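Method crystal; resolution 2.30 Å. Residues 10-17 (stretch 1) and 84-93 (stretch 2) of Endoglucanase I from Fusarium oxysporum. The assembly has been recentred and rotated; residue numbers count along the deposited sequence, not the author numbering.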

# COMPACT_ATOMS: atom_id res chain seq x y z
N HIS A 10 -6.54 -15.59 -10.97
CA HIS A 10 -6.50 -14.73 -9.79
C HIS A 10 -7.06 -15.42 -8.54
O HIS A 10 -8.10 -16.08 -8.49
CB HIS A 10 -7.38 -13.53 -10.01
CG HIS A 10 -7.16 -12.62 -11.17
ND1 HIS A 10 -8.00 -12.63 -12.26
CD2 HIS A 10 -6.24 -11.66 -11.43
CE1 HIS A 10 -7.59 -11.72 -13.15
NE2 HIS A 10 -6.53 -11.12 -12.67
N PRO A 11 -6.26 -15.40 -7.49
CA PRO A 11 -6.67 -16.02 -6.22
C PRO A 11 -7.96 -15.30 -5.76
O PRO A 11 -8.16 -14.09 -5.79
CB PRO A 11 -5.50 -15.90 -5.29
CG PRO A 11 -4.36 -15.31 -6.15
CD PRO A 11 -4.95 -14.77 -7.44
N LYS A 12 -8.94 -16.04 -5.28
CA LYS A 12 -10.23 -15.52 -4.82
C LYS A 12 -10.05 -15.01 -3.39
O LYS A 12 -9.40 -15.70 -2.62
CB LYS A 12 -11.27 -16.60 -4.91
CG LYS A 12 -12.69 -16.37 -4.47
CD LYS A 12 -13.50 -17.63 -4.75
CE LYS A 12 -14.99 -17.40 -4.90
NZ LYS A 12 -15.67 -17.69 -3.60
N LEU A 13 -10.61 -13.84 -3.11
CA LEU A 13 -10.54 -13.34 -1.73
C LEU A 13 -11.92 -12.85 -1.33
O LEU A 13 -12.47 -11.94 -1.96
CB LEU A 13 -9.49 -12.25 -1.65
CG LEU A 13 -9.26 -11.67 -0.27
CD1 LEU A 13 -8.51 -12.71 0.60
CD2 LEU A 13 -8.52 -10.36 -0.30
N GLU A 14 -12.47 -13.49 -0.29
CA GLU A 14 -13.76 -13.06 0.24
C GLU A 14 -13.56 -11.80 1.07
O GLU A 14 -12.59 -11.89 1.82
CB GLU A 14 -14.38 -14.11 1.17
CG GLU A 14 -14.63 -15.41 0.42
CD GLU A 14 -15.17 -16.56 1.22
OE1 GLU A 14 -14.74 -16.82 2.37
OE2 GLU A 14 -16.09 -17.20 0.67
N THR A 15 -14.30 -10.72 0.83
CA THR A 15 -14.24 -9.55 1.70
C THR A 15 -15.64 -9.20 2.23
O THR A 15 -16.58 -9.98 2.08
CB THR A 15 -13.71 -8.34 0.95
OG1 THR A 15 -14.66 -8.03 -0.09
CG2 THR A 15 -12.34 -8.62 0.34
N TYR A 16 -15.89 -8.17 3.06
CA TYR A 16 -17.18 -7.93 3.65
C TYR A 16 -17.55 -6.46 3.53
O TYR A 16 -16.61 -5.67 3.49
CB TYR A 16 -17.24 -8.40 5.12
CG TYR A 16 -16.83 -9.83 5.36
CD1 TYR A 16 -15.48 -10.18 5.43
CD2 TYR A 16 -17.74 -10.85 5.48
CE1 TYR A 16 -15.08 -11.49 5.59
CE2 TYR A 16 -17.37 -12.16 5.68
CZ TYR A 16 -16.04 -12.48 5.72
OH TYR A 16 -15.63 -13.76 5.94
N ARG A 17 -18.84 -6.17 3.45
CA ARG A 17 -19.36 -4.81 3.39
C ARG A 17 -20.28 -4.68 4.62
O ARG A 17 -21.05 -5.64 4.95
CB ARG A 17 -20.14 -4.46 2.14
CG ARG A 17 -19.46 -4.23 0.81
CD ARG A 17 -18.09 -3.62 0.92
NE ARG A 17 -17.05 -3.92 -0.03
CZ ARG A 17 -16.02 -4.77 -0.06
NH1 ARG A 17 -15.73 -5.66 0.86
NH2 ARG A 17 -15.24 -4.73 -1.16
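Stretch 2 (84-93) GITTSGNKLR

Stretch 2 lies on stretch 1 as a β-hairpin whose turn rests against the strand that begins at Lys 12. Its two arms, strands 85-88 and 91-93, are joined by a type II' turn from Ser 88 to Lys 91 and held in antiparallel pairing by backbone hydrogen bonds: Ser 88 N to Lys 91 O and Lys 91 N to Ser 88 O are both 2.9 Å, Arg 93 N to Thr 86 O is 2.7 Å and Thr 86 N to Arg 93 O is 3.3 Å. Gly 89 takes phi/psi of 62/-105°, the positive phi that glycine readily accepts, and Asn 90 follows at -109/14°. In register, Pro 11 faces Thr 87 (CA to CA 5.9 Å) and Glu 14 faces Asn 90 (CA to CA 4.7 Å), so the first arm and the turn follow stretch 1 in the same direction.

Three direct hydrogen bonds fasten the hairpin. Glu 14 N donates to Gly 89 O (3.1 Å, nearly straight at 165°), Thr 87 OG1 donates to Lys 12 O (2.8 Å), and Asn 90 ND2 reaches Tyr 16 OH (3.2 Å), lying at the edge of the ring, near its plane. A weaker CA-H...O contact sets Asn 90 CA 3.5 Å from Glu 14 O.

Two waters extend this polar seam by donating to carbonyls of both stretches: one, through its O, to Lys 12 O (2.9 Å) and Gly 89 O (2.7 Å), the other likewise to Glu 14 O (3.1 Å) and Asn 90 O (2.8 Å).

Van der Waals packing completes the contact. Leu 13, with chi1 t and chi2 p, brings CD1 to 3.9 Å from Thr 87 CG2 and 3.6 Å from Asn 90 O, and Pro 11 CB lies 3.3 Å from Thr 87 OG1. The apolar pairs are Leu 13 CD1 to Leu 92 CB (4.1 Å), by which Leu 13 touches both arms, and, more loosely, Pro 11 CG to Ile 85 CG2 (4.4 Å). Together the stretches bury 449 Å².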

# COMPACT_ATOMS: atom_id res chain seq x y z
N GLY A 84 4.76 -15.92 -4.39
CA GLY A 84 4.54 -15.74 -2.97
C GLY A 84 3.12 -15.27 -2.63
O GLY A 84 2.94 -14.59 -1.64
N ILE A 85 2.14 -15.51 -3.49
CA ILE A 85 0.78 -15.02 -3.26
C ILE A 85 -0.22 -16.18 -3.27
O ILE A 85 -0.39 -16.88 -4.30
CB ILE A 85 0.30 -14.00 -4.34
CG1 ILE A 85 1.30 -12.83 -4.50
CG2 ILE A 85 -1.07 -13.43 -3.98
CD1 ILE A 85 1.26 -12.20 -5.92
N THR A 86 -0.89 -16.33 -2.12
CA THR A 86 -1.96 -17.33 -1.97
C THR A 86 -3.13 -16.84 -1.12
O THR A 86 -2.94 -16.02 -0.18
CB THR A 86 -1.55 -18.60 -1.20
OG1 THR A 86 -1.00 -18.23 0.10
CG2 THR A 86 -0.56 -19.46 -1.96
N THR A 87 -4.31 -17.39 -1.37
CA THR A 87 -5.46 -17.03 -0.51
C THR A 87 -6.20 -18.24 0.02
O THR A 87 -6.08 -19.35 -0.49
CB THR A 87 -6.50 -16.13 -1.20
OG1 THR A 87 -6.84 -16.78 -2.45
CG2 THR A 87 -5.89 -14.77 -1.49
N SER A 88 -7.06 -18.03 0.99
CA SER A 88 -7.87 -19.05 1.65
C SER A 88 -9.00 -18.41 2.47
O SER A 88 -8.75 -17.72 3.49
CB SER A 88 -6.93 -19.79 2.62
OG SER A 88 -7.58 -20.89 3.17
N GLY A 89 -10.23 -18.53 1.97
CA GLY A 89 -11.39 -17.88 2.54
C GLY A 89 -11.25 -16.35 2.52
O GLY A 89 -11.29 -15.76 1.45
N ASN A 90 -10.98 -15.74 3.69
CA ASN A 90 -10.81 -14.30 3.69
C ASN A 90 -9.34 -13.91 3.92
O ASN A 90 -9.02 -12.74 4.12
CB ASN A 90 -11.74 -13.63 4.67
CG ASN A 90 -11.46 -13.93 6.16
OD1 ASN A 90 -10.34 -13.94 6.65
ND2 ASN A 90 -12.56 -14.22 6.84
N LYS A 91 -8.42 -14.88 3.80
CA LYS A 91 -7.02 -14.61 4.04
C LYS A 91 -6.16 -14.51 2.76
O LYS A 91 -6.28 -15.33 1.88
CB LYS A 91 -6.31 -15.71 4.84
CG LYS A 91 -7.07 -16.27 6.02
CD LYS A 91 -6.56 -17.66 6.34
CE LYS A 91 -6.66 -17.85 7.83
NZ LYS A 91 -5.31 -18.08 8.44
N LEU A 92 -5.27 -13.55 2.76
CA LEU A 92 -4.27 -13.30 1.76
C LEU A 92 -2.86 -13.47 2.37
O LEU A 92 -2.42 -12.70 3.22
CB LEU A 92 -4.49 -11.89 1.21
CG LEU A 92 -3.33 -11.31 0.38
CD1 LEU A 92 -3.10 -12.14 -0.87
CD2 LEU A 92 -3.52 -9.83 0.00
N ARG A 93 -2.10 -14.51 1.93
CA ARG A 93 -0.77 -14.73 2.43
C ARG A 93 0.28 -14.18 1.47
O ARG A 93 0.27 -14.47 0.30
CB ARG A 93 -0.52 -16.22 2.70
CG ARG A 93 0.78 -16.55 3.43
CD ARG A 93 0.94 -18.10 3.44
NE ARG A 93 2.19 -18.54 3.97
CZ ARG A 93 2.88 -19.66 3.90
NH1 ARG A 93 2.40 -20.72 3.21
NH2 ARG A 93 4.04 -19.90 4.53
O HOH W 1 -11.37 -17.01 -0.93
O HOH W 2 -10.46 -10.45 3.47